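Local coordinates for putative type VI secretion protein (Escherichia coli, PDB 6SKI) that probably hydrolyses phospholipids as a toxic type VI secretion effector, and is loaded onto the VgrG spike for delivery, at residues Gln113-Asp118 with Gly177-Pro182; Gln170-Phe175 with Lys223-Asp228; Ala216-Ile221 with Lys233-Val238. All coordinates share one frame; numbering follows the deposited sequence.

Interaction 1 of 3, residues Gln113-Asp118 with Gly177-Pro182; sequences QVLKKD and GFNLSP
The side chain of Gln-113 lies along one face of the Phe-178 ring, both groups pointing the same way. Gln-113 CG sits 4.0 Å from the ring centroid and only 4° off its normal, a CH-pi contact. The extended chain carries the amide toward the rim, with CD 3.5 Å above the ring plane and NE2 3.3 Å from Phe-178 CZ; amide and ring planes are 22° apart. A long, flat-ended glutamine suits this place, since its methylenes and amide cover an aromatic face near solvent. Val-114 crosses Phe-178 at about a right angle, its CG2 coming 4.2 Å from Phe-178 CB, at the edge of the ring. Deeper in, Asn-179 turns its amide to the loop backbone: OD1 takes a weak but nearly straight hydrogen bond from Leu-115 N (3.4 Å, 167°). Asparagine fits a buried helix exit because it can meet peptide groups without a long chain. Leu-115 packs on Phe-184. The contact thus joins the loop entering strand 121-128 to the end of helix 156-178, just before strand 184-195, in a beta-alpha-beta crossover consistent with the alpha/beta-hydrolase fold.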
loop_
_atom_site.group_PDB
_atom_site.type_symbol
_atom_site.label_atom_id
_atom_site.label_comp_id
_atom_site.label_asym_id
_atom_site.label_seq_id
_atom_site.Cartn_x
_atom_site.Cartn_y
_atom_site.Cartn_z
ATOM N N GLN A 113 -24.187 7.487 -2.700
ATOM C CA GLN A 113 -24.656 6.984 -3.986
ATOM C C GLN A 113 -25.702 7.915 -4.585
ATOM O O GLN A 113 -25.491 8.436 -5.680
ATOM C CB GLN A 113 -25.200 5.564 -3.820
ATOM C CG GLN A 113 -24.133 4.492 -3.842
ATOM C CD GLN A 113 -24.716 3.099 -3.842
ATOM O OE1 GLN A 113 -25.843 2.888 -3.399
ATOM N NE2 GLN A 113 -23.952 2.138 -4.341
ATOM N N VAL A 114 -26.802 8.175 -3.888
ATOM C CA VAL A 114 -27.819 9.118 -4.330
ATOM C C VAL A 114 -27.863 10.256 -3.324
ATOM O O VAL A 114 -28.041 10.022 -2.122
ATOM C CB VAL A 114 -29.196 8.448 -4.465
ATOM C CG1 VAL A 114 -30.283 9.497 -4.584
ATOM C CG2 VAL A 114 -29.219 7.519 -5.661
ATOM N N LEU A 115 -27.703 11.481 -3.807
ATOM C CA LEU A 115 -27.657 12.606 -2.893
ATOM C C LEU A 115 -29.064 13.001 -2.463
ATOM O O LEU A 115 -30.052 12.753 -3.157
ATOM C CB LEU A 115 -26.949 13.800 -3.529
ATOM C CG LEU A 115 -25.593 13.510 -4.165
ATOM C CD1 LEU A 115 -24.945 14.794 -4.633
ATOM C CD2 LEU A 115 -24.700 12.777 -3.186
ATOM N N LYS A 116 -29.141 13.619 -1.292
ATOM C CA LYS A 116 -30.411 14.095 -0.779
ATOM C C LYS A 116 -30.752 15.442 -1.408
ATOM O O LYS A 116 -29.949 16.050 -2.118
ATOM C CB LYS A 116 -30.365 14.198 0.742
ATOM C CG LYS A 116 -29.619 13.053 1.399
ATOM C CD LYS A 116 -30.281 12.612 2.688
ATOM C CE LYS A 116 -30.122 11.117 2.887
ATOM N NZ LYS A 116 -30.466 10.354 1.656
ATOM N N LYS A 117 -31.973 15.906 -1.142
ATOM C CA LYS A 117 -32.416 17.184 -1.684
ATOM C C LYS A 117 -31.572 18.349 -1.188
ATOM O O LYS A 117 -31.555 19.405 -1.827
ATOM C CB LYS A 117 -33.882 17.418 -1.320
ATOM C CG LYS A 117 -34.877 16.794 -2.285
ATOM C CD LYS A 117 -36.316 16.847 -1.768
ATOM C CE LYS A 117 -36.683 18.142 -1.033
ATOM N NZ LYS A 117 -36.172 19.402 -1.656
ATOM N N ASP A 118 -30.869 18.181 -0.069
ATOM C CA ASP A 118 -30.134 19.266 0.564
ATOM C C ASP A 118 -28.652 18.959 0.715
ATOM O O ASP A 118 -27.915 19.777 1.278
ATOM C CB ASP A 118 -30.742 19.569 1.936
ATOM C CG ASP A 118 -31.584 20.823 1.936
ATOM O OD1 ASP A 118 -31.869 21.347 3.032
ATOM O OD2 ASP A 118 -31.964 21.285 0.840
ATOM N N GLY A 177 -23.927 7.985 -12.337
ATOM C CA GLY A 177 -24.933 7.076 -12.842
ATOM C C GLY A 177 -25.975 6.785 -11.786
ATOM O O GLY A 177 -27.112 6.431 -12.107
ATOM N N PHE A 178 -25.603 6.934 -10.517
ATOM C CA PHE A 178 -26.595 6.923 -9.451
ATOM C C PHE A 178 -27.358 8.234 -9.344
ATOM O O PHE A 178 -28.395 8.276 -8.677
ATOM C CB PHE A 178 -25.941 6.621 -8.101
ATOM C CG PHE A 178 -25.746 5.164 -7.828
ATOM C CD1 PHE A 178 -26.742 4.428 -7.217
ATOM C CD2 PHE A 178 -24.564 4.533 -8.165
ATOM C CE1 PHE A 178 -26.569 3.089 -6.960
ATOM C CE2 PHE A 178 -24.386 3.193 -7.913
ATOM C CZ PHE A 178 -25.389 2.470 -7.309
ATOM N N ASN A 179 -26.877 9.296 -9.989
ATOM C CA ASN A 179 -27.506 10.611 -9.940
ATOM C C ASN A 179 -27.737 11.073 -11.377
ATOM O O ASN A 179 -26.914 11.775 -11.966
ATOM C CB ASN A 179 -26.644 11.601 -9.159
ATOM C CG ASN A 179 -26.859 11.507 -7.667
ATOM O OD1 ASN A 179 -27.916 11.866 -7.157
ATOM N ND2 ASN A 179 -25.860 11.009 -6.959
ATOM N N LEU A 180 -28.876 10.678 -11.937
ATOM C CA LEU A 180 -29.198 10.967 -13.325
ATOM C C LEU A 180 -30.039 12.231 -13.408
ATOM O O LEU A 180 -30.898 12.475 -12.556
ATOM C CB LEU A 180 -29.943 9.792 -13.956
ATOM C CG LEU A 180 -29.115 8.517 -14.114
ATOM C CD1 LEU A 180 -30.017 7.330 -14.398
ATOM C CD2 LEU A 180 -28.072 8.680 -15.201
ATOM N N SER A 181 -29.783 13.033 -14.445
ATOM C CA SER A 181 -30.384 14.353 -14.600
ATOM C C SER A 181 -30.078 15.186 -13.361
ATOM O O SER A 181 -31.002 15.571 -12.634
ATOM C CB SER A 181 -31.892 14.251 -14.833
ATOM O OG SER A 181 -32.595 14.250 -13.603
ATOM N N PRO A 182 -28.806 15.470 -13.086
ATOM C CA PRO A 182 -28.442 16.065 -11.797
ATOM C C PRO A 182 -29.113 17.409 -11.562
ATOM O O PRO A 182 -29.365 18.176 -12.493
ATOM C CB PRO A 182 -26.921 16.211 -11.900
ATOM C CG PRO A 182 -26.528 15.166 -12.879
ATOM C CD PRO A 182 -27.611 15.220 -13.908
#

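Interaction 2 of 3, residues Gln170-Phe175 with Lys223-Asp228; sequences QALSEF and KGLRGD
This is a close, buried helix-helix contact, made where the last turn of helix 215-225 meets helix 156-178. Gly-224 makes it possible: its CA lies 4.7 Å from Leu-172 CA and 3.7 Å from Leu-172 CB, and a beta carbon on residue 224 would run into that CB. Beside the glycine, Leu-172 and Leu-225 cross obliquely and meet tip to tip, CD2 to CD2 at 3.9 Å. Leu-172 also reaches Leu-37 and Ile-39 of strand 22-43, so one branched apolar residue serves both helix pair and sheet. Helix 215-225 meets the same sheet through Ile-221 on Ile-189, and the two helices form a layer on it, consistent with an alpha/beta hydrolase. Ser-173, at the partly exposed edge, brings OG to 3.8 Å from Gly-224 CA; its hydroxyl is satisfied by its own helix, hydrogen-bonded to Thr-169 O one turn back. The chain then leaves the helix through a type I' turn, Leu-225 to Asp-228, closed by Asp-228 N to Leu-225 O at 3.2 Å. Arg-226, first to depart from helical angles, has positive phi, as does Gly-227, where glycine fits best. Beyond this pair, Asp-228 OD1 salt-bridges a basic side chain of the VgrG chain.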
loop_
_atom_site.group_PDB
_atom_site.type_symbol
_atom_site.label_atom_id
_atom_site.label_comp_id
_atom_site.label_asym_id
_atom_site.label_seq_id
_atom_site.Cartn_x
_atom_site.Cartn_y
_atom_site.Cartn_z
ATOM N N GLN A 170 -13.781 5.611 -13.238
ATOM C CA GLN A 170 -14.841 4.624 -13.041
ATOM C C GLN A 170 -15.748 4.997 -11.871
ATOM O O GLN A 170 -16.977 4.879 -11.962
ATOM C CB GLN A 170 -14.231 3.242 -12.825
ATOM C CG GLN A 170 -15.234 2.189 -12.407
ATOM C CD GLN A 170 -14.573 0.950 -11.846
ATOM O OE1 GLN A 170 -13.454 0.603 -12.224
ATOM N NE2 GLN A 170 -15.261 0.274 -10.934
ATOM N N ALA A 171 -15.161 5.458 -10.765
ATOM C CA ALA A 171 -15.955 5.808 -9.591
ATOM C C ALA A 171 -16.824 7.027 -9.856
ATOM O O ALA A 171 -17.970 7.088 -9.399
ATOM C CB ALA A 171 -15.040 6.053 -8.393
ATOM N N LEU A 172 -16.300 8.008 -10.592
ATOM C CA LEU A 172 -17.104 9.171 -10.950
ATOM C C LEU A 172 -18.247 8.781 -11.875
ATOM O O LEU A 172 -19.368 9.292 -11.741
ATOM C CB LEU A 172 -16.218 10.227 -11.603
ATOM C CG LEU A 172 -15.548 11.201 -10.643
ATOM C CD1 LEU A 172 -14.764 12.233 -11.409
ATOM C CD2 LEU A 172 -16.588 11.863 -9.780
ATOM N N SER A 173 -17.985 7.870 -12.817
ATOM C CA SER A 173 -19.048 7.366 -13.678
ATOM C C SER A 173 -20.143 6.708 -12.856
ATOM O O SER A 173 -21.332 6.965 -13.068
ATOM C CB SER A 173 -18.479 6.379 -14.697
ATOM O OG SER A 173 -17.448 6.968 -15.464
ATOM N N GLU A 174 -19.759 5.857 -11.904
ATOM C CA GLU A 174 -20.756 5.188 -11.074
ATOM C C GLU A 174 -21.549 6.191 -10.243
ATOM O O GLU A 174 -22.779 6.092 -10.140
ATOM C CB GLU A 174 -20.080 4.159 -10.171
ATOM C CG GLU A 174 -19.460 2.994 -10.919
ATOM C CD GLU A 174 -18.628 2.103 -10.019
ATOM O OE1 GLU A 174 -18.544 2.391 -8.807
ATOM O OE2 GLU A 174 -18.057 1.114 -10.524
ATOM N N PHE A 175 -20.864 7.181 -9.663
ATOM C CA PHE A 175 -21.552 8.169 -8.840
ATOM C C PHE A 175 -22.564 8.959 -9.651
ATOM O O PHE A 175 -23.698 9.163 -9.207
ATOM C CB PHE A 175 -20.552 9.125 -8.200
ATOM C CG PHE A 175 -21.199 10.278 -7.492
ATOM C CD1 PHE A 175 -22.117 10.061 -6.483
ATOM C CD2 PHE A 175 -20.915 11.578 -7.860
ATOM C CE1 PHE A 175 -22.718 11.118 -5.840
ATOM C CE2 PHE A 175 -21.519 12.637 -7.220
ATOM C CZ PHE A 175 -22.420 12.406 -6.213
ATOM N N LYS A 223 -13.521 12.723 -17.842
ATOM C CA LYS A 223 -13.970 11.466 -18.421
ATOM C C LYS A 223 -14.872 10.678 -17.483
ATOM O O LYS A 223 -15.536 9.736 -17.928
ATOM C CB LYS A 223 -12.748 10.633 -18.818
ATOM C CG LYS A 223 -13.048 9.364 -19.590
ATOM C CD LYS A 223 -11.772 8.642 -19.972
ATOM C CE LYS A 223 -12.073 7.285 -20.576
ATOM N NZ LYS A 223 -12.937 6.465 -19.686
ATOM N N GLY A 224 -14.944 11.056 -16.211
ATOM C CA GLY A 224 -15.854 10.402 -15.295
ATOM C C GLY A 224 -17.130 11.198 -15.155
ATOM O O GLY A 224 -18.224 10.633 -15.084
ATOM N N LEU A 225 -17.001 12.521 -15.127
ATOM C CA LEU A 225 -18.165 13.391 -15.175
ATOM C C LEU A 225 -18.749 13.503 -16.574
ATOM O O LEU A 225 -19.813 14.108 -16.734
ATOM C CB LEU A 225 -17.803 14.781 -14.653
ATOM C CG LEU A 225 -17.506 14.838 -13.156
ATOM C CD1 LEU A 225 -17.514 16.272 -12.664
ATOM C CD2 LEU A 225 -18.503 13.997 -12.386
ATOM N N ARG A 226 -18.078 12.934 -17.577
ATOM C CA ARG A 226 -18.549 12.941 -18.961
ATOM C C ARG A 226 -18.753 14.364 -19.471
ATOM O O ARG A 226 -19.752 14.676 -20.120
ATOM C CB ARG A 226 -19.828 12.118 -19.111
ATOM C CG ARG A 226 -19.582 10.629 -19.234
ATOM C CD ARG A 226 -20.867 9.892 -19.535
ATOM N NE ARG A 226 -22.013 10.524 -18.890
ATOM C CZ ARG A 226 -23.260 10.435 -19.337
ATOM N NH1 ARG A 226 -24.243 11.040 -18.687
ATOM N NH2 ARG A 226 -23.523 9.741 -20.435
ATOM N N GLY A 227 -17.797 15.239 -19.170
ATOM C CA GLY A 227 -17.831 16.603 -19.636
ATOM C C GLY A 227 -18.568 17.573 -18.741
ATOM O O GLY A 227 -18.531 18.780 -19.008
ATOM N N ASP A 228 -19.237 17.089 -17.699
ATOM C CA ASP A 228 -19.979 17.972 -16.811
ATOM C C ASP A 228 -19.053 18.994 -16.166
ATOM O O ASP A 228 -17.881 18.724 -15.894
ATOM C CB ASP A 228 -20.693 17.167 -15.728
ATOM C CG ASP A 228 -21.834 16.342 -16.275
ATOM O OD1 ASP A 228 -22.062 16.385 -17.501
ATOM O OD2 ASP A 228 -22.502 15.649 -15.481
#

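Interaction 3 of 3, residues Ala216-Ile221 with Lys233-Val238; sequences AIARAI and KPSGEV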
loop_
_atom_site.group_PDB
_atom_site.type_symbol
_atom_site.label_atom_id
_atom_site.label_comp_id
_atom_site.label_asym_id
_atom_site.label_seq_id
_atom_site.Cartn_x
_atom_site.Cartn_y
_atom_site.Cartn_z
ATOM N N ALA A 216 -3.546 14.685 -16.209
ATOM C CA ALA A 216 -4.205 13.386 -16.278
ATOM C C ALA A 216 -5.316 13.271 -15.247
ATOM O O ALA A 216 -6.328 12.613 -15.501
ATOM C CB ALA A 216 -3.187 12.264 -16.088
ATOM N N ILE A 217 -5.161 13.924 -14.094
ATOM C CA ILE A 217 -6.217 13.904 -13.090
ATOM C C ILE A 217 -7.439 14.656 -13.590
ATOM O O ILE A 217 -8.573 14.188 -13.446
ATOM C CB ILE A 217 -5.707 14.489 -11.762
ATOM C CG1 ILE A 217 -4.365 13.872 -11.390
ATOM C CG2 ILE A 217 -6.714 14.235 -10.660
ATOM C CD1 ILE A 217 -3.763 14.455 -10.157
ATOM N N ALA A 218 -7.233 15.842 -14.168
ATOM C CA ALA A 218 -8.351 16.593 -14.722
ATOM C C ALA A 218 -9.003 15.832 -15.865
ATOM O O ALA A 218 -10.230 15.846 -16.014
ATOM C CB ALA A 218 -7.879 17.968 -15.188
ATOM N N ARG A 219 -8.195 15.153 -16.681
ATOM C CA ARG A 219 -8.739 14.333 -17.756
ATOM C C ARG A 219 -9.597 13.204 -17.207
ATOM O O ARG A 219 -10.658 12.899 -17.758
ATOM C CB ARG A 219 -7.604 13.769 -18.606
ATOM C CG ARG A 219 -7.240 14.614 -19.802
ATOM C CD ARG A 219 -6.099 13.983 -20.560
ATOM N NE ARG A 219 -4.848 14.696 -20.338
ATOM C CZ ARG A 219 -3.683 14.098 -20.120
ATOM N NH1 ARG A 219 -3.614 12.776 -20.087
ATOM N NH2 ARG A 219 -2.590 14.822 -19.929
ATOM N N ALA A 220 -9.157 12.575 -16.116
ATOM C CA ALA A 220 -9.938 11.498 -15.521
ATOM C C ALA A 220 -11.233 12.023 -14.916
ATOM O O ALA A 220 -12.286 11.387 -15.041
ATOM C CB ALA A 220 -9.106 10.771 -14.466
ATOM N N ILE A 221 -11.176 13.182 -14.260
ATOM C CA ILE A 221 -12.385 13.762 -13.680
ATOM C C ILE A 221 -13.373 14.137 -14.775
ATOM O O ILE A 221 -14.586 13.963 -14.622
ATOM C CB ILE A 221 -12.039 14.970 -12.793
ATOM C CG1 ILE A 221 -11.070 14.564 -11.688
ATOM C CG2 ILE A 221 -13.293 15.544 -12.173
ATOM C CD1 ILE A 221 -10.515 15.733 -10.917
ATOM N N LYS A 233 -10.225 23.569 -8.405
ATOM C CA LYS A 233 -9.034 23.189 -9.147
ATOM C C LYS A 233 -9.364 22.040 -10.093
ATOM O O LYS A 233 -9.957 21.042 -9.663
ATOM C CB LYS A 233 -7.918 22.784 -8.188
ATOM C CG LYS A 233 -7.413 23.920 -7.322
ATOM C CD LYS A 233 -6.591 23.401 -6.163
ATOM C CE LYS A 233 -6.192 24.525 -5.225
ATOM N NZ LYS A 233 -7.376 25.213 -4.644
ATOM N N PRO A 234 -9.003 22.137 -11.374
ATOM C CA PRO A 234 -9.424 21.107 -12.337
ATOM C C PRO A 234 -8.903 19.718 -12.024
ATOM O O PRO A 234 -9.526 18.732 -12.434
ATOM C CB PRO A 234 -8.866 21.642 -13.660
ATOM C CG PRO A 234 -7.687 22.453 -13.235
ATOM C CD PRO A 234 -8.200 23.178 -12.031
ATOM N N SER A 235 -7.784 19.605 -11.314
ATOM C CA SER A 235 -7.248 18.313 -10.913
ATOM C C SER A 235 -7.594 17.960 -9.477
ATOM O O SER A 235 -7.186 16.898 -8.999
ATOM C CB SER A 235 -5.728 18.286 -11.098
ATOM O OG SER A 235 -5.384 18.189 -12.467
ATOM N N GLY A 236 -8.317 18.818 -8.777
ATOM C CA GLY A 236 -8.791 18.508 -7.448
ATOM C C GLY A 236 -7.877 19.027 -6.362
ATOM O O GLY A 236 -6.894 19.734 -6.597
ATOM N N GLU A 237 -8.230 18.658 -5.135
ATOM C CA GLU A 237 -7.463 18.996 -3.948
ATOM C C GLU A 237 -7.473 17.789 -3.024
ATOM O O GLU A 237 -8.406 16.987 -3.049
ATOM C CB GLU A 237 -8.050 20.237 -3.261
ATOM C CG GLU A 237 -7.432 20.601 -1.932
ATOM C CD GLU A 237 -7.812 21.993 -1.483
ATOM O OE1 GLU A 237 -8.548 22.675 -2.224
ATOM O OE2 GLU A 237 -7.375 22.407 -0.389
ATOM N N VAL A 238 -6.425 17.646 -2.220
ATOM C CA VAL A 238 -6.320 16.545 -1.269
ATOM C C VAL A 238 -6.697 17.067 0.109
ATOM O O VAL A 238 -6.109 18.039 0.595
ATOM C CB VAL A 238 -4.914 15.929 -1.261
ATOM C CG1 VAL A 238 -4.836 14.825 -0.228
ATOM C CG2 VAL A 238 -4.571 15.383 -2.625
#
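The turn that leads into strand 237-243, a parallel strand of the central sheet, rests here on one side of helix 215-225. Ala-218 and Ser-235 come closest along the backbone, their CA atoms 4.3 Å apart, which the small alanine allows. Ala-218 CA directs a C-H...O contact at Pro-234 O (3.3 Å), and the Ala-218 methyl lies 4.1 Å from Pro-234 CB. The same carbonyl is hydrogen-bonded to Tyr-230 OH, so this oxygen has a conventional partner as well. Together with strand 184-195 and helix 198-211, these elements complete a beta-alpha-beta crossover as in alpha/beta hydrolases. Lys-233 to Gly-236 form a type I turn, with Gly-236 N bonded to Lys-233 O at 2.9 Å; proline suits its second position, and glycine the positive phi at its end. Two isoleucines, one helical turn apart, project from the helix towards the turn. Ile-217 turns CG2 to Ser-235 O (3.2 Å), with its CB alongside the serine side chain, and also packs on Phe-191, whereas Ile-221 brings its far methyl, CD1, to 3.5 Å from Pro-234 O. Ser-235 OG, held beside its own backbone N, is hydrogen-bonded to Asp-214 O, tying the turn to the residues just before the helix.

The three contacts follow one another, from the loop before strand 121-128 through helices 156-178 and 215-225 to the turn before strand 237-243. Interactions 1 and 2 share the first helix, with centres about 13 Å apart, and Leu-115 CD2 packs on Phe-175 CE1 at 3.7 Å. Interactions 2 and 3 share the second, centres about 12 Å apart, and meet where Leu-172 CD1 touches Ile-221 CA at 3.6 Å. In sequence, interaction 2 interlocks with both others, while interaction 1 closes before interaction 3 opens. Strand 184-195, between the two helices in sequence, leads towards Ser-197, probably the nucleophile. Pro-182, Arg-226 and Asp-228 meet the VgrG chain, whereas no other chain touches interaction 3.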